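Local coordinates for Low temperature requirement C protein (Listeria monocytogenes, PDB 1Y9I) that probably acts as a phosphatidylglycerophosphatase, removing phosphate from a lipid precursor of phosphatidylglycerol, and binds calcium and magnesium ions, at residues V23-I28 and I47-V52; S104-Y109 and I150-A155. All coordinates share one frame; numbering follows the deposited sequence.

Overall arrangement
Both contacts are helix-helix packings within the all-helical phosphatidylglycerophosphatase A family region, and they follow one another along the chain, contact 1 closing before contact 2 opens. Contact 1 joins helix 25-36 to helix 45-56; contact 2 joins segment 104-109 to helix 143-160. Their centres lie about 13 Å apart, and helix 143-160 bridges them: Ile-28 CG2 rests 3.7 Å from Ile-150 CG2, and Asn-51 CB lies 3.7 Å from Ala-154 O. Helix 143-160 is thus packed by helices 25-36, 45-56 and 97-106. Helix 97-106 contributes Asp-98 and helix 143-160 contributes Asp-144 and Asp-145 to the magnesium site, which Thr-141 completes, so contact 2 joins helices that carry the metal site.

Contact 1. Residues V23-I28 and I47-V52; sequences VEIDDI and ICRQNV
Val-52 of helix 45-56 packs against Ile-25 and Ile-28 at the start of helix 25-36, while Arg-49 and Asp-26 pair at the more exposed border. On the apolar side Val-52 uses both methyls: CG2 lies 3.9 Å from Ile-28 CG2, and CG1 lies 4.1 Å from Ile-25 CG2. Val-32, further along helix 25-36, and Ala-154 of helix 143-160 also touch Val-52. Ile-25 CG2, anti to its backbone N, also meets Arg-49 CG at 3.9 Å, the two side chains crossing at about a right angle.

Beyond that methylene the bend at chi3 (-58°) places NE beside the carboxylate; the guanidinium meets it edge-on. NE donates to Asp-26 OD1 at 3.0 Å, with an N-H...O angle of 159°, from the syn side but well out of the carboxylate plane; NH2 adds a weak bond of 3.4 Å to OD2. The two flat groups are 21° from coplanar. The contact thus joins its helices by aliphatic packing, buried at Ile-28 and Val-52, and by a lopsided, partly exposed salt bridge, one good bond from NE and one weak bond from NH2, with Asp-46 as a second partner at NH1 that probably helps balance the arginine charge.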
ATOM      1  N   VAL A  23      19.147 -19.259   1.689  1.00 28.02           N
ATOM      2  CA  VAL A  23      19.502 -17.862   1.451  1.00 26.30           C
ATOM      3  C   VAL A  23      20.410 -17.310   2.543  1.00 27.16           C
ATOM      4  O   VAL A  23      20.024 -17.223   3.706  1.00 28.73           O
ATOM      5  CB  VAL A  23      18.238 -16.978   1.353  1.00 26.60           C
ATOM      6  CG1 VAL A  23      18.623 -15.555   0.963  1.00 24.11           C
ATOM      7  CG2 VAL A  23      17.282 -17.562   0.325  1.00 24.43           C
ATOM      8  N   GLU A  24      21.627 -16.943   2.161  1.00 27.39           N
ATOM      9  CA  GLU A  24      22.590 -16.399   3.108  1.00 27.51           C
ATOM     10  C   GLU A  24      22.566 -14.874   3.008  1.00 26.61           C
ATOM     11  O   GLU A  24      22.156 -14.319   1.989  1.00 24.10           O
ATOM     12  CB  GLU A  24      23.998 -16.909   2.780  1.00 30.97           C
ATOM     13  CG  GLU A  24      24.175 -18.429   2.813  1.00 34.24           C
ATOM     14  CD  GLU A  24      24.129 -19.007   4.217  1.00 36.20           C
ATOM     15  OE1 GLU A  24      24.460 -18.280   5.179  1.00 39.02           O
ATOM     16  OE2 GLU A  24      23.781 -20.200   4.362  1.00 37.92           O
ATOM     17  N   ILE A  25      23.009 -14.207   4.067  1.00 25.62           N
ATOM     18  CA  ILE A  25      23.049 -12.748   4.100  1.00 26.88           C
ATOM     19  C   ILE A  25      23.774 -12.181   2.880  1.00 27.68           C
ATOM     20  O   ILE A  25      23.302 -11.229   2.257  1.00 26.14           O
ATOM     21  CB  ILE A  25      23.762 -12.241   5.378  1.00 28.16           C
ATOM     22  CG1 ILE A  25      23.006 -12.717   6.620  1.00 30.80           C
ATOM     23  CG2 ILE A  25      23.871 -10.723   5.354  1.00 27.68           C
ATOM     24  CD1 ILE A  25      21.553 -12.290   6.673  1.00 32.01           C
ATOM     25  N   ASP A  26      24.919 -12.771   2.545  1.00 28.93           N
ATOM     26  CA  ASP A  26      25.711 -12.323   1.401  1.00 30.05           C
ATOM     27  C   ASP A  26      24.976 -12.432   0.069  1.00 28.49           C
ATOM     28  O   ASP A  26      25.230 -11.650  -0.848  1.00 28.76           O
ATOM     29  CB  ASP A  26      27.027 -13.107   1.333  1.00 34.81           C
ATOM     30  CG  ASP A  26      28.115 -12.494   2.196  1.00 36.30           C
ATOM     31  OD1 ASP A  26      27.794 -11.992   3.292  1.00 38.36           O
ATOM     32  OD2 ASP A  26      29.292 -12.523   1.781  1.00 42.04           O
ATOM     33  N   ASP A  27      24.072 -13.398  -0.046  1.00 27.60           N
ATOM     34  CA  ASP A  27      23.316 -13.556  -1.284  1.00 24.51           C
ATOM     35  C   ASP A  27      22.408 -12.341  -1.464  1.00 23.66           C
ATOM     36  O   ASP A  27      22.240 -11.828  -2.575  1.00 23.08           O
ATOM     37  CB  ASP A  27      22.477 -14.839  -1.248  1.00 28.17           C
ATOM     38  CG  ASP A  27      23.323 -16.090  -1.059  1.00 31.96           C
ATOM     39  OD1 ASP A  27      24.363 -16.215  -1.745  1.00 30.16           O
ATOM     40  OD2 ASP A  27      22.942 -16.954  -0.235  1.00 30.88           O
ATOM     41  N   ILE A  28      21.824 -11.879  -0.362  1.00 21.03           N
ATOM     42  CA  ILE A  28      20.946 -10.722  -0.418  1.00 20.88           C
ATOM     43  C   ILE A  28      21.777  -9.457  -0.624  1.00 20.46           C
ATOM     44  O   ILE A  28      21.381  -8.561  -1.371  1.00 20.02           O
ATOM     45  CB  ILE A  28      20.115 -10.572   0.874  1.00 21.28           C
ATOM     46  CG1 ILE A  28      19.383 -11.882   1.186  1.00 21.38           C
ATOM     47  CG2 ILE A  28      19.086  -9.458   0.694  1.00 20.32           C
ATOM     48  CD1 ILE A  28      18.428 -11.789   2.365  1.00 20.48           C
ATOM     49  N   ILE A  47      29.141  -2.658   3.050  1.00 26.23           N
ATOM     50  CA  ILE A  47      28.096  -1.723   3.449  1.00 25.52           C
ATOM     51  C   ILE A  47      26.721  -2.247   3.026  1.00 23.67           C
ATOM     52  O   ILE A  47      25.718  -1.959   3.671  1.00 23.74           O
ATOM     53  CB  ILE A  47      28.329  -0.304   2.856  1.00 27.55           C
ATOM     54  CG1 ILE A  47      27.263   0.662   3.376  1.00 27.07           C
ATOM     55  CG2 ILE A  47      28.284  -0.346   1.345  1.00 28.89           C
ATOM     56  CD1 ILE A  47      27.293   0.867   4.870  1.00 31.03           C
ATOM     57  N   CYS A  48      26.676  -3.019   1.945  1.00 23.44           N
ATOM     58  CA  CYS A  48      25.416  -3.592   1.485  1.00 23.13           C
ATOM     59  C   CYS A  48      24.978  -4.627   2.518  1.00 23.63           C
ATOM     60  O   CYS A  48      23.806  -4.711   2.877  1.00 22.11           O
ATOM     61  CB  CYS A  48      25.602  -4.248   0.111  1.00 21.52           C
ATOM     62  SG  CYS A  48      25.932  -3.071  -1.241  1.00 23.27           S
ATOM     63  N   ARG A  49      25.944  -5.401   3.005  1.00 25.35           N
ATOM     64  CA  ARG A  49      25.696  -6.422   4.018  1.00 27.50           C
ATOM     65  C   ARG A  49      25.117  -5.797   5.291  1.00 28.01           C
ATOM     66  O   ARG A  49      24.149  -6.312   5.867  1.00 27.53           O
ATOM     67  CB  ARG A  49      27.008  -7.140   4.342  1.00 29.95           C
ATOM     68  CG  ARG A  49      26.900  -8.242   5.378  1.00 36.50           C
ATOM     69  CD  ARG A  49      28.272  -8.855   5.645  1.00 39.54           C
ATOM     70  NE  ARG A  49      28.872  -9.389   4.424  1.00 41.82           N
ATOM     71  CZ  ARG A  49      30.046  -9.005   3.931  1.00 43.20           C
ATOM     72  NH1 ARG A  49      30.764  -8.076   4.551  1.00 44.66           N
ATOM     73  NH2 ARG A  49      30.502  -9.551   2.814  1.00 43.08           N
ATOM     74  N   GLN A  50      25.709  -4.685   5.727  1.00 26.58           N
ATOM     75  CA  GLN A  50      25.261  -3.991   6.936  1.00 26.48           C
ATOM     76  C   GLN A  50      23.815  -3.511   6.821  1.00 25.15           C
ATOM     77  O   GLN A  50      23.059  -3.553   7.788  1.00 24.74           O
ATOM     78  CB  GLN A  50      26.157  -2.783   7.226  1.00 27.52           C
ATOM     79  CG  GLN A  50      27.588  -3.123   7.617  1.00 31.01           C
ATOM     80  CD  GLN A  50      28.409  -1.878   7.894  1.00 32.70           C
ATOM     81  OE1 GLN A  50      28.022  -1.038   8.706  1.00 34.88           O
ATOM     82  NE2 GLN A  50      29.547  -1.753   7.220  1.00 35.04           N
ATOM     83  N   ASN A  51      23.440  -3.030   5.643  1.00 23.52           N
ATOM     84  CA  ASN A  51      22.078  -2.553   5.450  1.00 22.96           C
ATOM     85  C   ASN A  51      21.093  -3.720   5.449  1.00 21.64           C
ATOM     86  O   ASN A  51      19.959  -3.574   5.904  1.00 21.76           O
ATOM     87  CB  ASN A  51      21.977  -1.740   4.155  1.00 21.68           C
ATOM     88  CG  ASN A  51      22.403  -0.285   4.348  1.00 23.57           C
ATOM     89  OD1 ASN A  51      21.641   0.535   4.866  1.00 21.13           O
ATOM     90  ND2 ASN A  51      23.633   0.034   3.942  1.00 21.58           N
ATOM     91  N   VAL A  52      21.525  -4.874   4.945  1.00 21.79           N
ATOM     92  CA  VAL A  52      20.660  -6.054   4.939  1.00 21.00           C
ATOM     93  C   VAL A  52      20.413  -6.448   6.394  1.00 22.95           C
ATOM     94  O   VAL A  52      19.280  -6.739   6.786  1.00 21.41           O
ATOM     95  CB  VAL A  52      21.313  -7.241   4.187  1.00 22.39           C
ATOM     96  CG1 VAL A  52      20.506  -8.522   4.419  1.00 23.22           C
ATOM     97  CG2 VAL A  52      21.381  -6.941   2.690  1.00 22.08           C
TER

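Contact 2. Residues S104-Y109 and I150-A155; sequences SIVNVY and IAAAAA
This is a buried, apolar helix-to-helix contact made without a hydrogen bond between its segments: Ile-105, Val-106 and Tyr-109, of segment 104-109, lie against the alanine-rich middle of helix 143-160. Ala-153 is its centre. The small side chain lets the backbones come close, Val-106 CA and Ala-153 CA being 4.7 Å apart. The Ala-153 methyl carbon points into the other segment, where CB touches Ile-105 O at 3.7 Å and Val-106 CA at 4.2 Å. It therefore meets main chain as much as side chains.

Ile-105 reaches across with its CG2 branch, which is anti to the backbone N. This methyl sits over the backbone of Ile-150, 3.8 Å from its N. Although the Ile-150 CB points away, its CG1 still touches Ile-105 CG2 at 4.0 Å, but that methyl rests mainly on the Ile-150 main chain. Val-106 makes a looser approach with CG2, 4.4 Å from Ala-152 CB. Further along the chain, Tyr-109 carries CG beside its backbone N (chi1 -78°), and CD2 of the ring lies 3.5 Å from Ala-153 O. That oxygen approaches the ring obliquely, and the same CD2 touches Ala-153 CB at 4.1 Å.

Tyr-109 also contacts Arg-157, and its carbonyl oxygen accepts a hydrogen bond from Ser-156, extending the join one turn further along helix 143-160. Other helices surround the pair. Helix 114-123 covers Val-106 and Ala-152 through Tyr-117, Ala-64 of helix 59-76 backs Ile-105, and helix 25-36 packs on Ile-150, Ala-151, Ala-154 and Ala-155, leaving helix 143-160 embedded in the bundle.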
ATOM      1  N   SER A 104       5.258  -5.230   2.237  1.00 20.09           N
ATOM      2  CA  SER A 104       5.298  -4.764   3.621  1.00 19.25           C
ATOM      3  C   SER A 104       6.750  -4.684   4.106  1.00 20.34           C
ATOM      4  O   SER A 104       7.074  -3.911   5.013  1.00 20.25           O
ATOM      5  CB  SER A 104       4.487  -5.698   4.532  1.00 22.85           C
ATOM      6  OG  SER A 104       5.154  -6.931   4.749  1.00 24.69           O
ATOM      7  N   ILE A 105       7.618  -5.489   3.498  1.00 16.24           N
ATOM      8  CA  ILE A 105       9.034  -5.480   3.847  1.00 17.35           C
ATOM      9  C   ILE A 105       9.636  -4.231   3.216  1.00 15.49           C
ATOM     10  O   ILE A 105      10.372  -3.488   3.855  1.00 16.46           O
ATOM     11  CB  ILE A 105       9.755  -6.730   3.295  1.00 16.27           C
ATOM     12  CG1 ILE A 105       9.269  -7.976   4.045  1.00 17.14           C
ATOM     13  CG2 ILE A 105      11.268  -6.568   3.423  1.00 14.75           C
ATOM     14  CD1 ILE A 105       9.842  -9.285   3.489  1.00 16.83           C
ATOM     15  N   VAL A 106       9.304  -3.995   1.954  1.00 16.10           N
ATOM     16  CA  VAL A 106       9.813  -2.813   1.261  1.00 16.50           C
ATOM     17  C   VAL A 106       9.412  -1.534   1.994  1.00 16.37           C
ATOM     18  O   VAL A 106      10.224  -0.616   2.180  1.00 17.52           O
ATOM     19  CB  VAL A 106       9.248  -2.723  -0.172  1.00 16.09           C
ATOM     20  CG1 VAL A 106       9.743  -1.445  -0.850  1.00 19.13           C
ATOM     21  CG2 VAL A 106       9.663  -3.942  -0.972  1.00 15.78           C
ATOM     22  N   ASN A 107       8.148  -1.473   2.400  1.00 18.50           N
ATOM     23  CA  ASN A 107       7.621  -0.296   3.075  1.00 18.35           C
ATOM     24  C   ASN A 107       8.335   0.153   4.333  1.00 19.79           C
ATOM     25  O   ASN A 107       8.218   1.317   4.718  1.00 19.54           O
ATOM     26  CB  ASN A 107       6.136  -0.494   3.376  1.00 19.00           C
ATOM     27  CG  ASN A 107       5.260   0.083   2.292  1.00 23.94           C
ATOM     28  OD1 ASN A 107       4.209  -0.471   1.957  1.00 29.66           O
ATOM     29  ND2 ASN A 107       5.685   1.214   1.736  1.00 20.91           N
ATOM     30  N   VAL A 108       9.068  -0.750   4.979  1.00 19.23           N
ATOM     31  CA  VAL A 108       9.782  -0.377   6.193  1.00 21.22           C
ATOM     32  C   VAL A 108      10.733   0.787   5.928  1.00 21.98           C
ATOM     33  O   VAL A 108      11.080   1.537   6.844  1.00 21.64           O
ATOM     34  CB  VAL A 108      10.569  -1.571   6.777  1.00 21.87           C
ATOM     35  CG1 VAL A 108      11.286  -1.150   8.039  1.00 23.81           C
ATOM     36  CG2 VAL A 108       9.613  -2.710   7.092  1.00 23.72           C
ATOM     37  N   TYR A 109      11.166   0.935   4.679  1.00 21.51           N
ATOM     38  CA  TYR A 109      12.039   2.047   4.333  1.00 21.94           C
ATOM     39  C   TYR A 109      11.439   2.976   3.278  1.00 21.77           C
ATOM     40  O   TYR A 109      12.153   3.716   2.604  1.00 22.59           O
ATOM     41  CB  TYR A 109      13.425   1.537   3.916  1.00 25.61           C
ATOM     42  CG  TYR A 109      14.262   1.154   5.119  1.00 29.14           C
ATOM     43  CD1 TYR A 109      14.747   2.134   5.988  1.00 30.55           C
ATOM     44  CD2 TYR A 109      14.509  -0.183   5.433  1.00 32.10           C
ATOM     45  CE1 TYR A 109      15.450   1.795   7.141  1.00 33.53           C
ATOM     46  CE2 TYR A 109      15.212  -0.534   6.588  1.00 35.13           C
ATOM     47  CZ  TYR A 109      15.677   0.463   7.435  1.00 34.42           C
ATOM     48  OH  TYR A 109      16.355   0.133   8.587  1.00 39.53           O
ATOM     49  N   ILE A 150      13.686  -7.616   0.673  1.00 14.52           N
ATOM     50  CA  ILE A 150      14.711  -7.301   1.665  1.00 14.42           C
ATOM     51  C   ILE A 150      15.832  -6.526   0.963  1.00 13.97           C
ATOM     52  O   ILE A 150      16.367  -5.567   1.510  1.00 15.51           O
ATOM     53  CB  ILE A 150      15.288  -8.583   2.313  1.00 14.72           C
ATOM     54  CG1 ILE A 150      14.244  -9.209   3.244  1.00 14.08           C
ATOM     55  CG2 ILE A 150      16.546  -8.247   3.123  1.00 14.26           C
ATOM     56  CD1 ILE A 150      14.580 -10.620   3.710  1.00 13.12           C
ATOM     57  N   ALA A 151      16.169  -6.943  -0.255  1.00 14.79           N
ATOM     58  CA  ALA A 151      17.213  -6.266  -1.029  1.00 13.87           C
ATOM     59  C   ALA A 151      16.809  -4.823  -1.339  1.00 15.36           C
ATOM     60  O   ALA A 151      17.605  -3.889  -1.179  1.00 14.51           O
ATOM     61  CB  ALA A 151      17.476  -7.032  -2.329  1.00 13.10           C
ATOM     62  N   ALA A 152      15.570  -4.645  -1.787  1.00 14.77           N
ATOM     63  CA  ALA A 152      15.060  -3.324  -2.123  1.00 13.73           C
ATOM     64  C   ALA A 152      14.984  -2.429  -0.889  1.00 14.81           C
ATOM     65  O   ALA A 152      15.285  -1.239  -0.958  1.00 14.78           O
ATOM     66  CB  ALA A 152      13.680  -3.442  -2.772  1.00 14.61           C
ATOM     67  N   ALA A 153      14.562  -2.996   0.236  1.00 14.54           N
ATOM     68  CA  ALA A 153      14.471  -2.224   1.466  1.00 14.97           C
ATOM     69  C   ALA A 153      15.874  -1.801   1.892  1.00 17.86           C
ATOM     70  O   ALA A 153      16.088  -0.653   2.299  1.00 18.00           O
ATOM     71  CB  ALA A 153      13.809  -3.055   2.568  1.00 17.05           C
ATOM     72  N   ALA A 154      16.822  -2.733   1.796  1.00 15.78           N
ATOM     73  CA  ALA A 154      18.208  -2.471   2.163  1.00 17.06           C
ATOM     74  C   ALA A 154      18.796  -1.405   1.241  1.00 17.04           C
ATOM     75  O   ALA A 154      19.547  -0.540   1.690  1.00 18.45           O
ATOM     76  CB  ALA A 154      19.034  -3.766   2.079  1.00 15.98           C
ATOM     77  N   ALA A 155      18.460  -1.469  -0.047  1.00 16.64           N
ATOM     78  CA  ALA A 155      18.949  -0.481  -1.013  1.00 17.13           C
ATOM     79  C   ALA A 155      18.395   0.903  -0.676  1.00 18.09           C
ATOM     80  O   ALA A 155      19.066   1.923  -0.869  1.00 18.59           O
ATOM     81  CB  ALA A 155      18.532  -0.874  -2.432  1.00 16.12           C
TER